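Local coordinates for periplasmic aliphatic sulphonates-binding protein (Escherichia coli, PDB 2X26) that probably serves as the periplasmic solute-binding component of an ABC-type transport system that takes up aliphatic sulfonates, at residues K98-A101 against D102-G105; N118-L121 against R122-Q126; V174-G178 against T179-Q183. One frame throughout, in Å; residues are numbered along the deposited sequence. Where two conformers were deposited one is given.

Contact 1 of 3, residues K98-A101 against D102-G105; sequences KTVA and DLKG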
loop_
_atom_site.group_PDB
_atom_site.type_symbol
_atom_site.label_atom_id
_atom_site.label_comp_id
_atom_site.label_asym_id
_atom_site.label_seq_id
_atom_site.Cartn_x
_atom_site.Cartn_y
_atom_site.Cartn_z
ATOM N N LYS A 98 7.516 -0.229 -29.051
ATOM C CA LYS A 98 8.674 0.426 -28.449
ATOM C C LYS A 98 8.272 1.552 -27.509
ATOM O O LYS A 98 9.054 1.935 -26.633
ATOM C CB LYS A 98 9.656 0.921 -29.523
ATOM C CG LYS A 98 11.081 1.199 -28.997
ATOM C CD LYS A 98 12.171 0.719 -29.997
ATOM C CE LYS A 98 13.561 1.171 -29.528
ATOM N NZ LYS A 98 14.463 1.424 -30.680
ATOM N N THR A 99 7.046 2.062 -27.665
ATOM C CA THR A 99 6.553 3.151 -26.810
ATOM C C THR A 99 5.134 2.863 -26.379
ATOM O O THR A 99 4.470 2.017 -26.953
ATOM C CB THR A 99 6.515 4.495 -27.572
ATOM O OG1 THR A 99 5.621 4.364 -28.677
ATOM C CG2 THR A 99 7.903 4.907 -28.031
ATOM N N VAL A 100 4.627 3.599 -25.401
ATOM C CA VAL A 100 3.224 3.387 -24.991
ATOM C C VAL A 100 2.237 3.695 -26.131
ATOM O O VAL A 100 1.207 3.056 -26.300
ATOM C CB VAL A 100 2.896 4.276 -23.767
ATOM C CG1 VAL A 100 1.421 4.224 -23.504
ATOM C CG2 VAL A 100 3.676 3.747 -22.560
ATOM N N ALA A 101 2.576 4.702 -26.904
ATOM C CA ALA A 101 1.812 5.012 -28.105
ATOM C C ALA A 101 1.656 3.802 -29.018
ATOM O O ALA A 101 0.622 3.659 -29.666
ATOM C CB ALA A 101 2.457 6.175 -28.840
ATOM N N ASP A 102 2.661 2.932 -29.062
ATOM C CA ASP A 102 2.575 1.773 -29.939
ATOM C C ASP A 102 1.538 0.748 -29.487
ATOM O O ASP A 102 1.192 -0.152 -30.251
ATOM C CB ASP A 102 3.915 1.083 -30.111
ATOM C CG ASP A 102 4.901 1.911 -30.856
ATOM O OD1 ASP A 102 4.481 2.815 -31.634
ATOM O OD2 ASP A 102 6.112 1.671 -30.645
ATOM N N LEU A 103 1.018 0.893 -28.271
ATOM C CA LEU A 103 -0.063 0.004 -27.823
ATOM C C LEU A 103 -1.403 0.225 -28.517
ATOM O O LEU A 103 -2.281 -0.608 -28.406
ATOM C CB LEU A 103 -0.276 0.093 -26.321
ATOM C CG LEU A 103 0.905 -0.400 -25.482
ATOM C CD1 LEU A 103 0.703 0.022 -24.098
ATOM C CD2 LEU A 103 1.031 -1.878 -25.511
ATOM N N LYS A 104 -1.578 1.358 -29.194
ATOM C CA LYS A 104 -2.839 1.627 -29.921
ATOM C C LYS A 104 -3.296 0.389 -30.687
ATOM O O LYS A 104 -2.525 -0.165 -31.451
ATOM C CB LYS A 104 -2.658 2.787 -30.917
ATOM C CG LYS A 104 -3.985 3.287 -31.496
ATOM C CD LYS A 104 -3.875 4.702 -32.064
ATOM C CE LYS A 104 -5.227 5.169 -32.617
ATOM N NZ LYS A 104 -5.163 6.548 -33.286
ATOM N N GLY A 105 -4.536 -0.040 -30.467
ATOM C CA GLY A 105 -5.093 -1.162 -31.225
ATOM C C GLY A 105 -4.762 -2.546 -30.674
ATOM O O GLY A 105 -5.280 -3.555 -31.172
HETATM O O HOH W 1 6.061 4.878 -31.415
#
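Thr99, Val100 and Ala101 each offer a carbonyl oxygen to the N-H three residues further on, in Asp102, Leu103 and Lys104, and the chain winds through a short 3-10 turn in which Leu103 N lies 2.9 Å from Val100 O. Side chains then tie this turn to the residues that lead into it. Asp102 OD2 is gripped by two backbone N-H groups: Lys98 N donates to it at 2.8 Å, nearly straight (162°) and on the anti lone pair, whereas Thr99 N, at 3.1 Å from OD2, arrives from above the carboxylate plane. The carboxylate can reach back this far because CG of Asp102 stands beside its own backbone N and anti to the carbonyl carbon (chi1 -67°). In return, Asp102 N makes a weak bond of 3.3 Å to Thr99 OG1, besides its stronger one to Thr99 O. One water joins the two side chains, donating to Asp102 OD1 at 2.6 Å and bonding to Thr99 OG1. With both oxygens engaged, the carboxylate is probably restrained from turning. Elsewhere on the turn, Val100 CG1 meets Leu103 CD1 at 4.3 Å; Val100 packs on Lys176 and Leu103 on Leu175, both of strand 172-177. The reciprocal exchange between Thr99 and Asp102, each side chain accepting from the other's backbone N-H, with the Thr99 OG1 half weak, is the pattern of a capping box, met here at the entry to a 3-10 turn.

Contact 2 of 3, residues N118-L121 against R122-Q126; sequences NLLL and RALRQ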
loop_
_atom_site.group_PDB
_atom_site.type_symbol
_atom_site.label_atom_id
_atom_site.label_comp_id
_atom_site.label_asym_id
_atom_site.label_seq_id
_atom_site.Cartn_x
_atom_site.Cartn_y
_atom_site.Cartn_z
ATOM N N ASN A 118 -4.794 2.080 -12.952
ATOM C CA ASN A 118 -4.486 3.498 -12.781
ATOM C C ASN A 118 -3.263 3.845 -13.641
ATOM O O ASN A 118 -3.264 4.854 -14.365
ATOM C CB ASN A 118 -4.241 3.805 -11.284
ATOM C CG ASN A 118 -3.892 5.226 -11.019
ATOM O OD1 ASN A 118 -4.667 6.146 -11.334
ATOM N ND2 ASN A 118 -2.738 5.449 -10.378
ATOM N N LEU A 119 -2.230 2.999 -13.581
ATOM C CA LEU A 119 -0.978 3.272 -14.324
ATOM C C LEU A 119 -1.310 3.330 -15.795
ATOM O O LEU A 119 -0.869 4.238 -16.497
ATOM C CB LEU A 119 0.075 2.156 -14.122
ATOM C CG LEU A 119 1.349 2.300 -14.991
ATOM C CD1 LEU A 119 2.319 2.979 -14.183
ATOM C CD2 LEU A 119 1.917 0.979 -15.311
ATOM N N LEU A 120 -2.132 2.390 -16.247
ATOM C CA LEU A 120 -2.437 2.288 -17.673
ATOM C C LEU A 120 -3.256 3.457 -18.173
ATOM O O LEU A 120 -2.932 4.003 -19.247
ATOM C CB LEU A 120 -3.118 0.960 -18.032
ATOM C CG LEU A 120 -3.348 0.745 -19.520
ATOM C CD1 LEU A 120 -2.027 0.698 -20.365
ATOM C CD2 LEU A 120 -4.194 -0.534 -19.728
ATOM N N LEU A 121 -4.302 3.865 -17.437
ATOM C CA LEU A 121 -5.063 5.089 -17.813
ATOM C C LEU A 121 -4.127 6.288 -17.958
ATOM O O LEU A 121 -4.236 7.033 -18.931
ATOM C CB LEU A 121 -6.124 5.455 -16.765
ATOM C CG LEU A 121 -7.422 4.631 -16.774
ATOM C CD1 LEU A 121 -8.237 5.017 -15.557
ATOM C CD2 LEU A 121 -8.199 4.986 -18.022
ATOM N N ARG A 122 -3.215 6.468 -16.986
ATOM C CA ARG A 122 -2.288 7.610 -17.010
ATOM C C ARG A 122 -1.226 7.544 -18.091
ATOM O O ARG A 122 -0.950 8.557 -18.745
ATOM C CB ARG A 122 -1.618 7.774 -15.664
ATOM C CG ARG A 122 -2.591 8.247 -14.593
ATOM C CD ARG A 122 -1.943 8.049 -13.271
ATOM N NE ARG A 122 -2.939 8.177 -12.223
ATOM C CZ ARG A 122 -3.186 9.302 -11.565
ATOM N NH1 ARG A 122 -2.491 10.422 -11.834
ATOM N NH2 ARG A 122 -4.123 9.285 -10.628
ATOM N N ALA A 123 -0.659 6.356 -18.296
ATOM C CA ALA A 123 0.320 6.150 -19.364
ATOM C C ALA A 123 -0.307 6.401 -20.739
ATOM O O ALA A 123 0.311 7.048 -21.610
ATOM C CB ALA A 123 0.890 4.717 -19.300
ATOM N N LEU A 124 -1.501 5.834 -20.957
ATOM C CA LEU A 124 -2.172 6.016 -22.241
ATOM C C LEU A 124 -2.482 7.482 -22.469
ATOM O O LEU A 124 -2.303 8.008 -23.588
ATOM C CB LEU A 124 -3.454 5.178 -22.316
ATOM C CG LEU A 124 -3.281 3.656 -22.364
ATOM C CD1 LEU A 124 -4.671 3.016 -22.385
ATOM C CD2 LEU A 124 -2.523 3.272 -23.636
ATOM N N ARG A 125 -2.918 8.161 -21.409
ATOM C CA ARG A 125 -3.272 9.583 -21.515
ATOM C C ARG A 125 -2.078 10.435 -21.955
ATOM O O ARG A 125 -2.247 11.355 -22.777
ATOM C CB ARG A 125 -3.853 10.149 -20.207
ATOM C CG ARG A 125 -4.328 11.620 -20.312
ATOM C CD ARG A 125 -5.273 12.033 -19.159
ATOM N NE ARG A 125 -4.636 11.823 -17.858
ATOM C CZ ARG A 125 -5.216 11.970 -16.667
ATOM N NH1 ARG A 125 -6.485 12.358 -16.564
ATOM N NH2 ARG A 125 -4.501 11.738 -15.571
ATOM N N GLN A 126 -0.897 10.122 -21.437
ATOM C CA GLN A 126 0.324 10.819 -21.875
ATOM C C GLN A 126 0.536 10.695 -23.369
ATOM O O GLN A 126 0.981 11.656 -24.003
ATOM C CB GLN A 126 1.588 10.243 -21.223
ATOM C CG GLN A 126 1.797 10.599 -19.830
ATOM C CD GLN A 126 3.201 10.265 -19.356
ATOM O OE1 GLN A 126 3.777 9.212 -19.724
ATOM N NE2 GLN A 126 3.728 11.107 -18.473
#
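Arg122 turns the edge of its guanidinium toward Asn118 one helical turn earlier and grips a single oxygen with two nitrogens. NE lies 2.8 Å from Asn118 OD1 on an almost straight bond (167°), and NH2 of the arginine reaches the same OD1 at 3.3 Å. The oxygen sits in the guanidinium plane, yet the amide is turned 72° against it; of the two donors, NH2 lies in the carbonyl plane of the amide, on a lone pair, and NE above that plane. Asn118 presents its amide by carrying CG anti to the backbone N (chi1 179°), and Arg122 answers with a chain extended from CG to NE. Alongside this pair runs the regular i to i+4 bonding of helix 115-126, with Arg122 N 3.1 Å from Asn118 O. The helix is the connecting element of a beta-alpha-beta unit between strands 107-110 and 135-138. On its buried flank Leu120 CD1 packs on Leu124 CG at 3.8 Å, and Leu120 continues onto Val108 and Phe110, Leu124 onto Phe131. Further out, Thr264, Leu267 and Phe268 of helix 255-270 cover Asn118, while Leu119, Leu120 and Ala123 rest on Ile89 of strand 87-92.

Contact 3 of 3, residues V174-G178 against T179-Q183; sequences VLKDG and TDLNQ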
loop_
_atom_site.group_PDB
_atom_site.type_symbol
_atom_site.label_atom_id
_atom_site.label_comp_id
_atom_site.label_asym_id
_atom_site.label_seq_id
_atom_site.Cartn_x
_atom_site.Cartn_y
_atom_site.Cartn_z
ATOM N N VAL A 174 10.462 -3.971 -19.859
ATOM C CA VAL A 174 9.604 -2.888 -19.351
ATOM C C VAL A 174 9.394 -1.852 -20.477
ATOM O O VAL A 174 10.348 -1.200 -20.912
ATOM C CB VAL A 174 10.225 -2.278 -18.108
ATOM C CG1 VAL A 174 9.480 -0.997 -17.667
ATOM C CG2 VAL A 174 10.220 -3.278 -16.978
ATOM N N LEU A 175 8.161 -1.712 -20.954
ATOM C CA LEU A 175 7.812 -0.655 -21.917
ATOM C C LEU A 175 7.688 0.697 -21.220
ATOM O O LEU A 175 8.030 1.748 -21.782
ATOM C CB LEU A 175 6.480 -1.001 -22.582
ATOM C CG LEU A 175 5.966 -0.039 -23.654
ATOM C CD1 LEU A 175 6.793 -0.210 -24.862
ATOM C CD2 LEU A 175 4.506 -0.368 -23.905
ATOM N N LYS A 176 7.182 0.673 -19.996
ATOM C CA LYS A 176 6.871 1.910 -19.275
ATOM C C LYS A 176 6.811 1.582 -17.799
ATOM O O LYS A 176 6.236 0.585 -17.447
ATOM C CB LYS A 176 5.514 2.431 -19.778
ATOM C CG LYS A 176 5.002 3.698 -19.121
ATOM C CD LYS A 176 5.890 4.838 -19.394
ATOM C CE LYS A 176 5.184 6.095 -18.875
ATOM N NZ LYS A 176 6.006 7.278 -19.107
ATOM N N ASP A 177 7.434 2.402 -16.950
ATOM C CA ASP A 177 7.191 2.254 -15.496
ATOM C C ASP A 177 6.545 3.533 -14.975
ATOM O O ASP A 177 6.167 4.419 -15.764
ATOM C CB ASP A 177 8.456 1.836 -14.728
ATOM C CG ASP A 177 9.516 2.931 -14.676
ATOM O OD1 ASP A 177 9.217 4.132 -14.942
ATOM O OD2 ASP A 177 10.682 2.618 -14.341
ATOM N N GLY A 178 6.416 3.652 -13.662
ATOM C CA GLY A 178 5.624 4.768 -13.126
ATOM C C GLY A 178 6.381 6.063 -12.966
ATOM O O GLY A 178 5.851 7.030 -12.354
ATOM N N THR A 179 7.600 6.105 -13.502
ATOM C CA THR A 179 8.575 7.137 -13.156
ATOM C C THR A 179 8.123 8.556 -13.420
ATOM O O THR A 179 8.280 9.453 -12.567
ATOM C CB THR A 179 9.932 6.919 -13.881
ATOM O OG1 THR A 179 10.617 5.824 -13.267
ATOM C CG2 THR A 179 10.827 8.149 -13.787
ATOM N N ASP A 180 7.586 8.799 -14.596
ATOM C CA ASP A 180 7.230 10.158 -14.932
ATOM C C ASP A 180 5.697 10.325 -14.772
ATOM O O ASP A 180 5.103 11.283 -15.282
ATOM C CB ASP A 180 7.799 10.512 -16.319
ATOM C CG ASP A 180 9.349 10.467 -16.359
ATOM O OD1 ASP A 180 10.000 10.922 -15.385
ATOM O OD2 ASP A 180 9.926 9.998 -17.364
ATOM N N LEU A 181 5.083 9.377 -14.035
ATOM C CA LEU A 181 3.633 9.341 -13.828
ATOM C C LEU A 181 3.160 9.933 -12.508
ATOM O O LEU A 181 1.980 9.769 -12.165
ATOM C CB LEU A 181 3.050 7.927 -14.057
ATOM C CG LEU A 181 3.294 7.385 -15.470
ATOM C CD1 LEU A 181 2.818 5.956 -15.604
ATOM C CD2 LEU A 181 2.630 8.258 -16.533
ATOM N N ASN A 182 4.073 10.636 -11.816
ATOM C CA ASN A 182 3.813 11.309 -10.520
ATOM C C ASN A 182 2.870 10.504 -9.639
ATOM O O ASN A 182 1.726 10.881 -9.364
ATOM C CB ASN A 182 3.335 12.761 -10.679
ATOM C CG ASN A 182 4.406 13.667 -11.239
ATOM O OD1 ASN A 182 5.356 13.209 -11.884
ATOM N ND2 ASN A 182 4.257 14.970 -11.004
ATOM N N GLN A 183 3.381 9.371 -9.192
ATOM C CA GLN A 183 2.643 8.523 -8.304
ATOM C C GLN A 183 2.521 9.043 -6.854
ATOM O O GLN A 183 3.265 9.902 -6.398
ATOM C CB GLN A 183 3.260 7.147 -8.386
ATOM C CG GLN A 183 3.129 6.538 -9.770
ATOM C CD GLN A 183 3.499 5.093 -9.763
ATOM O OE1 GLN A 183 4.558 4.740 -9.260
ATOM N NE2 GLN A 183 2.632 4.236 -10.290
HETATM O O HOH W 2 7.480 6.741 -16.591
HETATM O O HOH W 3 6.160 8.158 -9.752
#
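Asp177 OD1 accepts two hydrogen bonds from Thr179, one from OG1 at 2.8 Å and one from the backbone N, 2.9 Å from the same oxygen. Both donors come from one face of the carboxylate, the hydroxyl on the syn side and the N-H from above the plane. CG of Asp177 lies between its backbone N and carbonyl carbon (chi1 69°), which swings OD1 over the chain ahead and makes the bond to Thr179 N an Asx turn. With an alanine in place of Asp177, the Thr179 N-H and hydroxyl would probably lose their shared acceptor, and the hydroxyl would be left to turn. A type I beta turn from Gly178 to Leu181 overlaps it, closed by Leu181 N to Gly178 O at 3.0 Å; a water links that carbonyl to Gln183 N. Gly178 sits so close beneath the Gln183 amide that a CB would fall 2.6 Å from Gln183 OE1. Another water gathers Lys176 NZ, Asp177 O and Asp180 N, while Lys176 CE rests on Leu181 CD1 at 4.0 Å and the lysine NZ also bonds to Gln126 OE1. Leu175 and Lys176 together form a classic beta bulge opposite Ile89. Leu181, which ends the turn, lies on Leu119 and Gln126 of helix 115-126, and Gln183 lies on Leu119 and on Glu87 of the adjoining strand 87-92.

How the contacts relate
Three local contacts follow one another along the chain, and none nests within or crosses another. Contact 1 closes a turn in the loop between strands 87-92 and 107-110; contact 2 lies wholly within helix 115-126 and so closes no loop; contact 3 closes the turn where edge strand 172-177 ends and the chain sets off toward strand 186-191 of the other sheet. Separate in sequence, they touch in space. Val100 CG1 of contact 1 comes within 3.6 Å of Ala123 O in contact 2, and Lys98 C lies 3.5 Å from Leu175 CD1 of contact 3. Helix 115-126 also meets the turn after strand 172-177. Loop, helix and edge strand are thereby held together in one domain.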